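PDB 6OW4: oxidoreductase, short chain dehydrogenase/reductase family protein from Bifidobacterium adolescentis L2-32, which probably catalyses the NADH-dependent reduction of the 20-keto group of steroids as a 20beta-hydroxysteroid dehydrogenase of the short-chain dehydrogenase/reductase family. Local coordinates for residues F[165-170]-F[174-179]; F[270-275]-F[283-288]. All coordinates share one frame; numbering follows the deposited sequence.

Contact 1. Residues F[165-170]-F[174-179]; sequences EIMREH and GSLIFT. With NAD (nicotinamide-adenine-dinucleotide), chain N.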
loop_
_atom_site.group_PDB
_atom_site.type_symbol
_atom_site.label_atom_id
_atom_site.label_comp_id
_atom_site.label_asym_id
_atom_site.label_seq_id
_atom_site.Cartn_x
_atom_site.Cartn_y
_atom_site.Cartn_z
ATOM N N GLU F 165 -2.152 -8.892 27.259
ATOM C CA GLU F 165 -2.936 -9.496 28.372
ATOM C C GLU F 165 -2.434 -8.928 29.705
ATOM O O GLU F 165 -3.272 -8.439 30.488
ATOM C CB GLU F 165 -2.837 -11.024 28.355
ATOM C CG GLU F 165 -3.892 -11.693 27.488
ATOM C CD GLU F 165 -3.746 -13.198 27.331
ATOM O OE1 GLU F 165 -2.791 -13.766 27.898
ATOM O OE2 GLU F 165 -4.591 -13.802 26.641
ATOM N N ILE F 166 -1.119 -8.990 29.942
ATOM C CA ILE F 166 -0.446 -8.483 31.176
ATOM C C ILE F 166 -0.771 -6.994 31.347
ATOM O O ILE F 166 -1.132 -6.595 32.471
ATOM C CB ILE F 166 1.077 -8.734 31.121
ATOM C CG1 ILE F 166 1.409 -10.222 31.265
ATOM C CG2 ILE F 166 1.808 -7.900 32.164
ATOM C CD1 ILE F 166 2.771 -10.610 30.728
ATOM N N MET F 167 -0.640 -6.216 30.267
ATOM C CA MET F 167 -0.801 -4.737 30.254
ATOM C C MET F 167 -2.189 -4.359 30.779
ATOM O O MET F 167 -2.263 -3.537 31.713
ATOM C CB MET F 167 -0.624 -4.184 28.838
ATOM C CG MET F 167 0.816 -4.193 28.370
ATOM S SD MET F 167 0.967 -3.877 26.598
ATOM C CE MET F 167 2.726 -4.126 26.364
ATOM N N ARG F 168 -3.242 -4.938 30.195
ATOM C CA ARG F 168 -4.656 -4.661 30.563
ATOM C C ARG F 168 -4.923 -5.172 31.984
ATOM O O ARG F 168 -5.552 -4.432 32.767
ATOM C CB ARG F 168 -5.602 -5.302 29.545
ATOM C CG ARG F 168 -5.532 -4.668 28.163
ATOM C CD ARG F 168 -6.482 -5.344 27.199
ATOM N NE ARG F 168 -6.034 -6.684 26.850
ATOM C CZ ARG F 168 -6.785 -7.608 26.260
ATOM N NH1 ARG F 168 -8.046 -7.350 25.948
ATOM N NH2 ARG F 168 -6.272 -8.795 25.987
ATOM N N GLU F 169 -4.445 -6.379 32.302
ATOM C CA GLU F 169 -4.587 -7.022 33.638
ATOM C C GLU F 169 -3.905 -6.159 34.706
ATOM O O GLU F 169 -4.416 -6.131 35.843
ATOM C CB GLU F 169 -4.006 -8.437 33.620
ATOM C CG GLU F 169 -4.913 -9.448 32.939
ATOM C CD GLU F 169 -4.261 -10.778 32.604
ATOM O OE1 GLU F 169 -3.164 -11.047 33.131
ATOM O OE2 GLU F 169 -4.850 -11.541 31.813
ATOM N N HIS F 170 -2.800 -5.492 34.356
ATOM C CA HIS F 170 -2.029 -4.588 35.254
ATOM C C HIS F 170 -2.585 -3.161 35.177
ATOM O O HIS F 170 -2.197 -2.338 36.028
ATOM C CB HIS F 170 -0.530 -4.659 34.926
ATOM C CG HIS F 170 0.120 -5.903 35.432
ATOM N ND1 HIS F 170 1.482 -5.994 35.638
ATOM C CD2 HIS F 170 -0.402 -7.090 35.806
ATOM C CE1 HIS F 170 1.774 -7.193 36.096
ATOM N NE2 HIS F 170 0.634 -7.883 36.212
ATOM N N GLY F 174 1.199 0.400 26.820
ATOM C CA GLY F 174 2.456 -0.242 26.395
ATOM C C GLY F 174 2.677 -0.161 24.896
ATOM O O GLY F 174 1.833 0.435 24.204
ATOM N N SER F 175 3.776 -0.749 24.413
ATOM C CA SER F 175 4.227 -0.701 22.996
ATOM C C SER F 175 4.596 -2.108 22.511
ATOM O O SER F 175 5.585 -2.670 23.022
ATOM C CB SER F 175 5.384 0.248 22.836
ATOM O OG SER F 175 5.825 0.288 21.486
ATOM N N LEU F 176 3.829 -2.643 21.556
ATOM C CA LEU F 176 4.105 -3.939 20.883
ATOM C C LEU F 176 4.886 -3.664 19.596
ATOM O O LEU F 176 4.398 -2.861 18.779
ATOM C CB LEU F 176 2.785 -4.650 20.573
ATOM C CG LEU F 176 1.826 -4.820 21.749
ATOM C CD1 LEU F 176 0.487 -5.357 21.270
ATOM C CD2 LEU F 176 2.422 -5.731 22.813
ATOM N N ILE F 177 6.051 -4.297 19.438
ATOM C CA ILE F 177 6.869 -4.252 18.189
ATOM C C ILE F 177 6.994 -5.681 17.650
ATOM O O ILE F 177 7.655 -6.508 18.302
ATOM C CB ILE F 177 8.249 -3.600 18.425
ATOM C CG1 ILE F 177 8.133 -2.240 19.123
ATOM C CG2 ILE F 177 9.015 -3.491 17.115
ATOM C CD1 ILE F 177 8.314 -2.293 20.624
ATOM N N PHE F 178 6.367 -5.950 16.506
ATOM C CA PHE F 178 6.423 -7.247 15.787
ATOM C C PHE F 178 7.449 -7.132 14.658
ATOM O O PHE F 178 7.348 -6.181 13.867
ATOM C CB PHE F 178 5.046 -7.609 15.226
ATOM C CG PHE F 178 3.957 -7.826 16.247
ATOM C CD1 PHE F 178 3.362 -6.756 16.898
ATOM C CD2 PHE F 178 3.496 -9.103 16.527
ATOM C CE1 PHE F 178 2.349 -6.962 17.824
ATOM C CE2 PHE F 178 2.480 -9.307 17.448
ATOM C CZ PHE F 178 1.911 -8.236 18.098
ATOM N N THR F 179 8.405 -8.060 14.586
ATOM C CA THR F 179 9.369 -8.162 13.459
ATOM C C THR F 179 8.656 -8.814 12.269
ATOM O O THR F 179 8.331 -10.014 12.359
ATOM C CB THR F 179 10.637 -8.927 13.856
ATOM O OG1 THR F 179 11.153 -8.353 15.057
ATOM C CG2 THR F 179 11.704 -8.881 12.785
HETATM P PA NAD N . 18.028 -15.534 13.977
HETATM O O1A NAD N . 17.684 -16.837 13.332
HETATM O O2A NAD N . 19.295 -15.692 14.829
HETATM O O5B NAD N . 16.849 -15.018 14.912
HETATM C C5B NAD N . 15.666 -15.797 15.092
HETATM C C4B NAD N . 15.578 -16.187 16.595
HETATM O O4B NAD N . 14.123 -16.702 16.855
HETATM C C3B NAD N . 16.377 -17.121 16.904
HETATM O O3B NAD N . 17.196 -16.780 18.079
HETATM C C2B NAD N . 15.444 -18.450 17.262
HETATM O O2B NAD N . 16.082 -19.244 18.305
HETATM C C1B NAD N . 14.322 -17.996 17.653
HETATM N N9A NAD N . 13.241 -18.979 17.317
HETATM C C8A NAD N . 12.793 -19.635 16.222
HETATM N N7A NAD N . 11.753 -20.422 16.597
HETATM C C5A NAD N . 11.563 -20.252 17.922
HETATM C C6A NAD N . 10.631 -20.821 18.801
HETATM N N6A NAD N . 9.561 -21.757 18.691
HETATM N N1A NAD N . 10.645 -20.479 20.111
HETATM C C2A NAD N . 11.569 -19.578 20.583
HETATM N N3A NAD N . 12.493 -19.012 19.713
HETATM C C4A NAD N . 12.481 -19.357 18.382
HETATM O O3 NAD N . 18.293 -14.416 12.797
HETATM P PN NAD N . 17.725 -12.909 12.847
HETATM O O1N NAD N . 18.253 -12.165 11.653
HETATM O O2N NAD N . 18.199 -12.233 14.135
HETATM O O5D NAD N . 16.132 -12.948 12.761
HETATM C C5D NAD N . 15.327 -12.361 13.773
HETATM C C4D NAD N . 13.936 -12.012 13.184
HETATM O O4D NAD N . 14.069 -11.120 12.241
HETATM C C3D NAD N . 13.297 -13.229 12.540
HETATM O O3D NAD N . 11.973 -13.297 12.886
HETATM C C2D NAD N . 13.455 -12.982 11.010
HETATM O O2D NAD N . 12.360 -13.708 10.309
HETATM C C1D NAD N . 13.374 -11.701 10.898
HETATM N N1N NAD N . 14.065 -11.138 9.732
HETATM C C2N NAD N . 15.452 -11.151 9.653
HETATM C C3N NAD N . 16.102 -10.607 8.535
HETATM C C7N NAD N . 17.646 -10.623 8.426
HETATM O O7N NAD N . 18.173 -10.664 7.329
HETATM N N7N NAD N . 18.466 -10.585 9.587
HETATM C C4N NAD N . 15.359 -10.050 7.511
HETATM C C5N NAD N . 13.976 -10.029 7.588
HETATM C C6N NAD N . 13.334 -10.570 8.711
#
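Met167, in the last turns of helix 142-170, meets Gly174 and Leu176 at the start of the strand that follows a three-residue connection. Its CB points toward the strand, and CG lies anti to the carbonyl carbon (chi1 -73°). Beyond CG the chain is extended, which carries sulfur and methyl straight to the strand. Met167 SD lies 3.9 Å from Gly174 CA. The terminal methyl does most of the touching: Met167 CE is 3.9 Å from Gly174 CA, 4.0 Å from Ser175 N and 3.9 Å from Leu176 CD2. The Met167 and Leu176 side chains pass alongside one another, heading opposite ways, and meet through their end methyls. The axes of 165-170 and 174-179 run nearly antiparallel (173°) and come within 9.9 Å of each other, the geometry of the helix-to-strand return in a Rossmann-type fold. At the strand's other end, Thr179 CG2 lies 3.3 Å from O4D of the NAD ribose, while its OG1 hydrogen-bonds to Asn128 OD1. With no hydrogen bond or charge pair between the two segments, the packing between them is apolar, by van der Waals contact and burial from water, and the absence of a side chain on Gly174 lets the methionine methyl approach the backbone directly.

Contact 2. Residues F[270-275]-F[283-288]; sequences LFLASD and TDIRVD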
loop_
_atom_site.group_PDB
_atom_site.type_symbol
_atom_site.label_atom_id
_atom_site.label_comp_id
_atom_site.label_asym_id
_atom_site.label_seq_id
_atom_site.Cartn_x
_atom_site.Cartn_y
_atom_site.Cartn_z
ATOM N N LEU F 270 13.932 0.887 19.666
ATOM C CA LEU F 270 13.969 1.907 20.748
ATOM C C LEU F 270 12.924 2.991 20.458
ATOM O O LEU F 270 12.119 3.287 21.364
ATOM C CB LEU F 270 15.379 2.498 20.844
ATOM C CG LEU F 270 15.566 3.593 21.895
ATOM C CD1 LEU F 270 15.016 3.161 23.247
ATOM C CD2 LEU F 270 17.033 3.975 22.022
ATOM N N PHE F 271 12.929 3.542 19.239
ATOM C CA PHE F 271 12.002 4.611 18.779
ATOM C C PHE F 271 10.547 4.167 18.985
ATOM O O PHE F 271 9.761 4.946 19.556
ATOM C CB PHE F 271 12.274 4.976 17.316
ATOM C CG PHE F 271 11.245 5.890 16.695
ATOM C CD1 PHE F 271 11.124 7.208 17.110
ATOM C CD2 PHE F 271 10.392 5.432 15.701
ATOM C CE1 PHE F 271 10.174 8.046 16.547
ATOM C CE2 PHE F 271 9.444 6.272 15.139
ATOM C CZ PHE F 271 9.337 7.578 15.561
ATOM N N LEU F 272 10.203 2.954 18.537
ATOM C CA LEU F 272 8.820 2.405 18.602
ATOM C C LEU F 272 8.454 2.068 20.053
ATOM O O LEU F 272 7.292 2.298 20.429
ATOM C CB LEU F 272 8.703 1.173 17.697
ATOM C CG LEU F 272 8.696 1.455 16.193
ATOM C CD1 LEU F 272 8.618 0.161 15.397
ATOM C CD2 LEU F 272 7.546 2.376 15.808
ATOM N N ALA F 273 9.408 1.554 20.835
ATOM C CA ALA F 273 9.220 1.179 22.258
ATOM C C ALA F 273 9.039 2.438 23.118
ATOM O O ALA F 273 8.212 2.395 24.052
ATOM C CB ALA F 273 10.388 0.347 22.732
ATOM N N SER F 274 9.773 3.513 22.807
ATOM C CA SER F 274 9.846 4.767 23.605
ATOM C C SER F 274 8.706 5.724 23.226
ATOM O O SER F 274 7.957 5.416 22.281
ATOM C CB SER F 274 11.201 5.420 23.448
ATOM O OG SER F 274 11.365 5.971 22.149
ATOM N N ASP F 275 8.595 6.847 23.942
ATOM C CA ASP F 275 7.535 7.878 23.764
ATOM C C ASP F 275 7.808 8.725 22.517
ATOM O O ASP F 275 6.910 9.499 22.136
ATOM C CB ASP F 275 7.434 8.797 24.981
ATOM C CG ASP F 275 7.113 8.058 26.264
ATOM O OD1 ASP F 275 7.698 6.981 26.472
ATOM O OD2 ASP F 275 6.274 8.558 27.036
ATOM N N THR F 283 1.063 0.915 12.102
ATOM C CA THR F 283 1.868 1.173 10.877
ATOM C C THR F 283 3.142 0.321 10.900
ATOM O O THR F 283 3.389 -0.371 11.907
ATOM C CB THR F 283 2.180 2.667 10.714
ATOM O OG1 THR F 283 2.714 2.841 9.403
ATOM C CG2 THR F 283 3.152 3.201 11.744
ATOM N N ASP F 284 3.906 0.380 9.808
ATOM C CA ASP F 284 5.160 -0.384 9.597
ATOM C C ASP F 284 6.303 0.603 9.347
ATOM O O ASP F 284 6.066 1.620 8.674
ATOM C CB ASP F 284 5.021 -1.342 8.413
ATOM C CG ASP F 284 6.282 -2.138 8.129
ATOM O OD1 ASP F 284 6.756 -2.835 9.051
ATOM O OD2 ASP F 284 6.787 -2.045 6.992
ATOM N N ILE F 285 7.494 0.301 9.863
ATOM C CA ILE F 285 8.750 1.043 9.547
ATOM C C ILE F 285 9.697 0.071 8.837
ATOM O O ILE F 285 10.195 -0.865 9.495
ATOM C CB ILE F 285 9.360 1.674 10.816
ATOM C CG1 ILE F 285 8.325 2.527 11.557
ATOM C CG2 ILE F 285 10.615 2.466 10.470
ATOM C CD1 ILE F 285 8.879 3.361 12.693
ATOM N N ARG F 286 9.899 0.275 7.532
ATOM C CA ARG F 286 10.847 -0.509 6.700
ATOM C C ARG F 286 12.265 0.007 6.966
ATOM O O ARG F 286 12.464 1.235 6.922
ATOM C CB ARG F 286 10.479 -0.409 5.218
ATOM C CG ARG F 286 9.067 -0.886 4.907
ATOM C CD ARG F 286 8.749 -0.924 3.425
ATOM N NE ARG F 286 7.310 -0.888 3.195
ATOM C CZ ARG F 286 6.718 -1.063 2.016
ATOM N NH1 ARG F 286 7.439 -1.300 0.934
ATOM N NH2 ARG F 286 5.401 -1.007 1.922
ATOM N N VAL F 287 13.197 -0.906 7.247
ATOM C CA VAL F 287 14.640 -0.611 7.482
ATOM C C VAL F 287 15.447 -1.483 6.512
ATOM O O VAL F 287 15.990 -2.512 6.953
ATOM C CB VAL F 287 15.020 -0.851 8.957
ATOM C CG1 VAL F 287 16.411 -0.332 9.278
ATOM C CG2 VAL F 287 13.998 -0.241 9.906
ATOM N N ASP F 288 15.495 -1.082 5.236
ATOM C CA ASP F 288 15.924 -1.946 4.102
ATOM C C ASP F 288 16.931 -1.240 3.180
ATOM O O ASP F 288 17.227 -1.807 2.107
ATOM C CB ASP F 288 14.707 -2.399 3.293
ATOM C CG ASP F 288 13.929 -1.269 2.634
ATOM O OD1 ASP F 288 14.305 -0.096 2.836
ATOM O OD2 ASP F 288 12.953 -1.572 1.924
#
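Ile285 CD1 is the one atom of strand 284-287 that meets both Phe271 and Leu272 in the last turn of helix 262-273. The close part of the contact is the methyl pair Ile285 CD1 and Leu272 CD2, 3.5 Å apart, where the two side chains approach end-on. Leu272 CG follows at 4.0 Å from the same methyl, Ile285 CD1. With CG1 set anti to its carbonyl carbon (chi1 -53°) and CD1 extended beyond it (chi2 -171°), the isoleucine spends its full length on this approach. Phe271 is met differently: Ile285 CD1 sits in the ring plane at the edge, 3.8 Å from Phe271 CE2, and the two side chains cross at about a right angle. The same ring stacks on Phe271 of the third subunit, placing this side of the contact at a subunit interface. The backbones stay well apart, the nearest CA atoms, of Leu272 and Ile285, lying 9.2 Å from each other, so the side chains span the gap. Asp284 OD1 hydrogen-bonds to Thr227 OG1 and Ser229 OG, and Asp275, on the exposed side, makes a long, weak ion pair with Arg42. Just 109 Å² is buried between the segments, so the contact of the helix end with the edge strand of the chain's parallel sheet rests on apolar packing, with no hydrogen bond between the two segments.

How the contacts relate
Contacts 1 and 2 occur in series along the chain, their centres 15 Å apart, and join through strand 174-179. Ser175 OG lies 2.7 Å from Leu272 O, a probable hydrogen bond, and Ile177 CG1 packs 3.7 Å from Leu272 CB. The strand therefore receives helix 142-170 through Gly174 and Leu176 and helix 262-273 through Ser175 and Ile177. Strand 223-230 lies between 174-179 and 284-287 in the parallel Rossmann sheet, tying both contacts to one framework. Their relation to the cofactor differs: Thr179 of contact 1 belongs to the NAD pocket, whereas the Leu272 side chain of contact 2 stays about 13 Å from NAD.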